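Local coordinates for protein cyanuric acid amidohydrolase (Azorhizobium caulinodans, PDB 4NQ3) that hydrolyses cyanuric acid, opening its s-triazine ring to give carboxybiuret, which decarboxylates to biuret, in the breakdown of compounds such as atrazine and melamine, at residues Arg129-Ala134 / Gly189-Gly194; Asp146-His151 / Ser220-Cys225. All coordinates share one frame; numbering follows the deposited sequence.

Contact 1 of 2, residues Arg129-Ala134 / Gly189-Gly194; sequences RMVAQA and GASALG
Val131 lays its two methyl groups over the backbone and side chain of Ser191. CG1 meets the carbonyl oxygen, Val131 CG1 lying 3.6 Å from Ser191 O, while CG2 comes alongside the hydroxyl, with 3.7 Å between Val131 CG2 and Ser191 OG. The valine can reach both because CG1 stands anti to its backbone N (chi1 169°), which leaves CG2 beside that nitrogen, and both methyls face the serine CA from one side. The Ser191 hydroxyl is not spent on the valine: it is folded back beside its own backbone N and bonds to the carbonyl oxygen of Ser187, one turn earlier, so what it offers Val131 is a nonpolar contact from a polar atom already satisfied within its helix.

One turn further on, Gly194 meets Ala132 backbone to backbone. The CA atoms of Ala132 and Gly194 are 4.3 Å apart, and Gly194 O sits against the alanine, 3.4 Å from Ala132 CB and at a similar distance from its CA, where a CA-H...O contact forms. A CB on Gly194 would point toward helix 125-141, which is consistent with the lack of a side chain helping the helices to come close here. No conventional hydrogen bond joins the segments.

The local axes come within 7.6 Å and cross at -43°. This is close helix packing through small residues, glycine, alanine and serine, and here it joins helices 125-141 and 180-199 of what is assigned as repeating unit B, the latter also carrying the substrate-binding Arg188.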
loop_
_atom_site.group_PDB
_atom_site.type_symbol
_atom_site.label_atom_id
_atom_site.label_comp_id
_atom_site.label_asym_id
_atom_site.label_seq_id
_atom_site.Cartn_x
_atom_site.Cartn_y
_atom_site.Cartn_z
ATOM N N ARG A 129 -23.200 -10.255 -24.069
ATOM C CA ARG A 129 -23.771 -10.121 -25.403
ATOM C C ARG A 129 -23.305 -8.838 -26.049
ATOM O O ARG A 129 -23.069 -8.795 -27.257
ATOM C CB ARG A 129 -25.290 -10.171 -25.360
ATOM C CG ARG A 129 -25.859 -11.526 -24.943
ATOM C CD ARG A 129 -27.362 -11.465 -25.042
ATOM N NE ARG A 129 -28.030 -12.268 -24.025
ATOM C CZ ARG A 129 -28.090 -13.599 -24.021
ATOM N NH1 ARG A 129 -27.524 -14.314 -24.999
ATOM N NH2 ARG A 129 -28.724 -14.215 -23.030
HETATM N N MSE A 130 -23.154 -7.794 -25.240
HETATM C CA MSE A 130 -22.776 -6.488 -25.775
HETATM C C MSE A 130 -21.388 -6.572 -26.402
HETATM O O MSE A 130 -21.177 -6.140 -27.531
HETATM C CB MSE A 130 -22.821 -5.412 -24.680
HETATM C CG MSE A 130 -22.539 -4.038 -25.210
HETATM SE SE MSE A 130 -22.781 -2.616 -23.916
HETATM C CE MSE A 130 -24.638 -2.957 -23.471
ATOM N N VAL A 131 -20.455 -7.166 -25.671
ATOM C CA VAL A 131 -19.086 -7.275 -26.126
ATOM C C VAL A 131 -19.007 -8.227 -27.315
ATOM O O VAL A 131 -18.342 -7.929 -28.316
ATOM C CB VAL A 131 -18.177 -7.759 -24.975
ATOM C CG1 VAL A 131 -16.817 -8.145 -25.476
ATOM C CG2 VAL A 131 -18.065 -6.673 -23.901
ATOM N N ALA A 132 -19.745 -9.334 -27.240
ATOM C CA ALA A 132 -19.760 -10.310 -28.324
ATOM C C ALA A 132 -20.137 -9.665 -29.646
ATOM O O ALA A 132 -19.494 -9.910 -30.673
ATOM C CB ALA A 132 -20.709 -11.421 -28.006
ATOM N N GLN A 133 -21.185 -8.841 -29.617
ATOM C CA GLN A 133 -21.649 -8.132 -30.802
ATOM C C GLN A 133 -20.548 -7.212 -31.306
ATOM O O GLN A 133 -20.268 -7.180 -32.506
ATOM C CB GLN A 133 -22.938 -7.353 -30.515
ATOM C CG GLN A 133 -24.229 -8.163 -30.786
ATOM C CD GLN A 133 -25.465 -7.671 -29.985
ATOM O OE1 GLN A 133 -25.430 -6.629 -29.310
ATOM N NE2 GLN A 133 -26.548 -8.456 -30.036
ATOM N N ALA A 134 -19.952 -6.432 -30.401
ATOM C CA ALA A 134 -18.861 -5.539 -30.779
ATOM C C ALA A 134 -17.661 -6.278 -31.391
ATOM O O ALA A 134 -17.092 -5.841 -32.407
ATOM C CB ALA A 134 -18.411 -4.742 -29.588
ATOM N N GLY A 189 -14.310 -10.633 -16.800
ATOM C CA GLY A 189 -14.800 -11.976 -17.034
ATOM C C GLY A 189 -15.934 -12.025 -18.034
ATOM O O GLY A 189 -15.903 -12.841 -18.961
ATOM N N ALA A 190 -16.945 -11.176 -17.839
ATOM C CA ALA A 190 -18.071 -11.123 -18.769
ATOM C C ALA A 190 -17.601 -10.740 -20.167
ATOM O O ALA A 190 -18.000 -11.343 -21.148
ATOM C CB ALA A 190 -19.119 -10.173 -18.291
ATOM N N SER A 191 -16.738 -9.744 -20.253
ATOM C CA SER A 191 -16.162 -9.370 -21.535
ATOM C C SER A 191 -15.408 -10.523 -22.186
ATOM O O SER A 191 -15.515 -10.743 -23.389
ATOM C CB SER A 191 -15.219 -8.186 -21.358
ATOM O OG SER A 191 -15.956 -7.063 -20.921
ATOM N N ALA A 192 -14.645 -11.266 -21.396
ATOM C CA ALA A 192 -13.889 -12.381 -21.938
ATOM C C ALA A 192 -14.836 -13.447 -22.520
ATOM O O ALA A 192 -14.603 -13.973 -23.607
ATOM C CB ALA A 192 -12.997 -12.974 -20.864
ATOM N N LEU A 193 -15.926 -13.740 -21.819
ATOM C CA LEU A 193 -16.866 -14.737 -22.325
ATOM C C LEU A 193 -17.511 -14.227 -23.599
ATOM O O LEU A 193 -17.800 -14.993 -24.516
ATOM C CB LEU A 193 -17.923 -15.060 -21.280
ATOM C CG LEU A 193 -17.264 -15.910 -20.206
ATOM C CD1 LEU A 193 -18.175 -16.122 -19.007
ATOM C CD2 LEU A 193 -16.791 -17.207 -20.828
ATOM N N GLY A 194 -17.731 -12.916 -23.653
ATOM C CA GLY A 194 -18.256 -12.276 -24.847
ATOM C C GLY A 194 -17.316 -12.490 -26.020
ATOM O O GLY A 194 -17.768 -12.849 -27.114
#

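Contact 2 of 2, residues Asp146-His151 / Ser220-Cys225; sequences DPEDVH and SARASC
Arg222 reaches across to the backbone of residues 147-151 and touches it along most of its length. The aliphatic part comes first: Arg222 CG passes 3.4 Å from His151 O. The chain runs extended before bending at chi3 (-67°), which brings the guanidinium edge round to two carbonyl oxygens. Arg222 NH1 makes a weak but nearly straight hydrogen bond of 3.3 Å to Val150 O, with 171° at the hydrogen, and lies 2.9 Å from Pro147 O. Both oxygens lie near the guanidinium plane.

Glu148 approaches differently. Its CB starts away from the arginine, but the chain folds at chi2 (-63°) and leads the carboxylate back, almost perpendicular to the guanidinium. The resulting salt bridge is long, 4.0 Å from Glu148 OE1 to Arg222 NH2, and the glutamate is poorly ordered. The firmer charge partner of NH2 is Glu201. With an alanine here in place of Arg222, Glu201 would probably lose its cationic mate and a gap would open beside the carbonyls of Pro147 and Val150.

Each backbone is shaped by a short polar side chain. Asp146 OD1 accepts from Glu148 N in an Asx turn, and Ser220 OG accepts from Arg222 N at 2.7 Å and from Ala223 N, forming an ST turn and ST motif.

Arg222 also packs on Leu199 of helix 180-199 and His253 of strand 249-256, while Val150 and His151 touch strand 235-242. The arginine directly precedes strand 223-227 and reaches to the start of its parallel neighbour, strand 150-157.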
loop_
_atom_site.group_PDB
_atom_site.type_symbol
_atom_site.label_atom_id
_atom_site.label_comp_id
_atom_site.label_asym_id
_atom_site.label_seq_id
_atom_site.Cartn_x
_atom_site.Cartn_y
_atom_site.Cartn_z
ATOM N N ASP A 146 -12.730 -15.807 -40.684
ATOM C CA ASP A 146 -12.321 -17.024 -39.987
ATOM C C ASP A 146 -11.810 -16.700 -38.577
ATOM O O ASP A 146 -10.810 -15.999 -38.399
ATOM C CB ASP A 146 -11.248 -17.744 -40.805
ATOM C CG ASP A 146 -11.006 -19.157 -40.339
ATOM O OD1 ASP A 146 -11.539 -19.522 -39.264
ATOM O OD2 ASP A 146 -10.321 -19.912 -41.078
ATOM N N PRO A 147 -12.504 -17.199 -37.554
ATOM C CA PRO A 147 -12.015 -16.923 -36.203
ATOM C C PRO A 147 -10.596 -17.470 -35.948
ATOM O O PRO A 147 -9.885 -16.906 -35.128
ATOM C CB PRO A 147 -13.055 -17.611 -35.308
ATOM C CG PRO A 147 -14.279 -17.646 -36.135
ATOM C CD PRO A 147 -13.803 -17.884 -37.541
ATOM N N GLU A 148 -10.162 -18.516 -36.639
ATOM C CA GLU A 148 -8.815 -19.011 -36.369
ATOM C C GLU A 148 -7.770 -18.004 -36.828
ATOM O O GLU A 148 -6.600 -18.111 -36.465
ATOM C CB GLU A 148 -8.572 -20.381 -37.023
ATOM C CG GLU A 148 -9.370 -21.520 -36.377
ATOM C CD GLU A 148 -8.977 -21.763 -34.902
ATOM O OE1 GLU A 148 -9.726 -21.322 -33.988
ATOM O OE2 GLU A 148 -7.922 -22.396 -34.657
ATOM N N ASP A 149 -8.204 -16.978 -37.547
ATOM C CA ASP A 149 -7.277 -15.956 -37.993
ATOM C C ASP A 149 -7.235 -14.789 -37.019
ATOM O O ASP A 149 -6.516 -13.826 -37.245
ATOM C CB ASP A 149 -7.646 -15.460 -39.391
ATOM C CG ASP A 149 -7.322 -16.480 -40.466
ATOM O OD1 ASP A 149 -6.298 -17.191 -40.325
ATOM O OD2 ASP A 149 -8.086 -16.574 -41.449
ATOM N N VAL A 150 -8.002 -14.877 -35.940
ATOM C CA VAL A 150 -7.933 -13.890 -34.873
ATOM C C VAL A 150 -6.912 -14.340 -33.845
ATOM O O VAL A 150 -6.948 -15.469 -33.382
ATOM C CB VAL A 150 -9.307 -13.686 -34.198
ATOM C CG1 VAL A 150 -9.168 -12.897 -32.919
ATOM C CG2 VAL A 150 -10.275 -12.990 -35.157
ATOM N N HIS A 151 -6.024 -13.443 -33.444
ATOM C CA HIS A 151 -4.945 -13.828 -32.540
ATOM C C HIS A 151 -4.998 -13.166 -31.178
ATOM O O HIS A 151 -4.406 -13.658 -30.229
ATOM C CB HIS A 151 -3.597 -13.545 -33.193
ATOM C CG HIS A 151 -3.240 -14.565 -34.217
ATOM N ND1 HIS A 151 -2.529 -15.705 -33.903
ATOM C CD2 HIS A 151 -3.541 -14.654 -35.533
ATOM C CE1 HIS A 151 -2.394 -16.444 -34.988
ATOM N NE2 HIS A 151 -3.002 -15.832 -35.988
ATOM N N SER A 220 -11.385 -18.200 -23.058
ATOM C CA SER A 220 -10.882 -17.911 -24.394
ATOM C C SER A 220 -9.361 -17.900 -24.397
ATOM O O SER A 220 -8.728 -17.423 -23.448
ATOM C CB SER A 220 -11.405 -16.560 -24.892
ATOM O OG SER A 220 -10.555 -16.057 -25.908
ATOM N N ALA A 221 -8.770 -18.401 -25.470
ATOM C CA ALA A 221 -7.322 -18.319 -25.630
ATOM C C ALA A 221 -6.911 -16.971 -26.238
ATOM O O ALA A 221 -5.726 -16.725 -26.479
ATOM C CB ALA A 221 -6.823 -19.467 -26.500
ATOM N N ARG A 222 -7.875 -16.096 -26.491
ATOM C CA ARG A 222 -7.522 -14.885 -27.188
ATOM C C ARG A 222 -8.001 -13.613 -26.510
ATOM O O ARG A 222 -7.551 -12.507 -26.852
ATOM C CB ARG A 222 -8.042 -14.974 -28.615
ATOM C CG ARG A 222 -7.025 -15.717 -29.454
ATOM C CD ARG A 222 -7.594 -16.389 -30.657
ATOM N NE ARG A 222 -8.486 -17.476 -30.296
ATOM C CZ ARG A 222 -9.302 -18.044 -31.167
ATOM N NH1 ARG A 222 -9.290 -17.637 -32.425
ATOM N NH2 ARG A 222 -10.123 -19.013 -30.793
ATOM N N ALA A 223 -8.856 -13.774 -25.507
ATOM C CA ALA A 223 -9.393 -12.637 -24.772
ATOM C C ALA A 223 -8.322 -11.933 -23.945
ATOM O O ALA A 223 -7.528 -12.575 -23.259
ATOM C CB ALA A 223 -10.556 -13.085 -23.868
ATOM N N SER A 224 -8.296 -10.606 -24.026
ATOM C CA SER A 224 -7.503 -9.822 -23.095
ATOM C C SER A 224 -8.309 -8.613 -22.609
ATOM O O SER A 224 -8.530 -7.671 -23.344
ATOM C CB SER A 224 -6.205 -9.383 -23.736
ATOM O OG SER A 224 -5.532 -8.478 -22.885
ATOM N N CYS A 225 -8.768 -8.650 -21.366
ATOM C CA CYS A 225 -9.657 -7.608 -20.870
ATOM C C CYS A 225 -9.050 -6.761 -19.772
ATOM O O CYS A 225 -8.391 -7.271 -18.868
ATOM C CB CYS A 225 -10.932 -8.249 -20.387
ATOM S SG CYS A 225 -11.600 -9.231 -21.724
#

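How the contacts relate
The two contacts interleave along the chain, in the order 129-134, 146-151, 189-194, 220-225, with all four segments probably within repeating unit B. Their centres are 12 Å apart. Contact 1 pairs helices 125-141 and 180-199, whereas contact 2 joins the starts of strands 150-157 and 223-227, parallel neighbours in a four-stranded mixed sheet. Helix 180-199 packs directly on the second of these strands: Ser191 CB lies 3.8 Å from Cys225 SG, and Ala192 CB meets Ala223 CB. Through these touches helix 180-199 ties the helix pair of contact 1 to the sheet whose strands 150-157 and 223-227 carry the active-site Lys156 and the nucleophile Ser226.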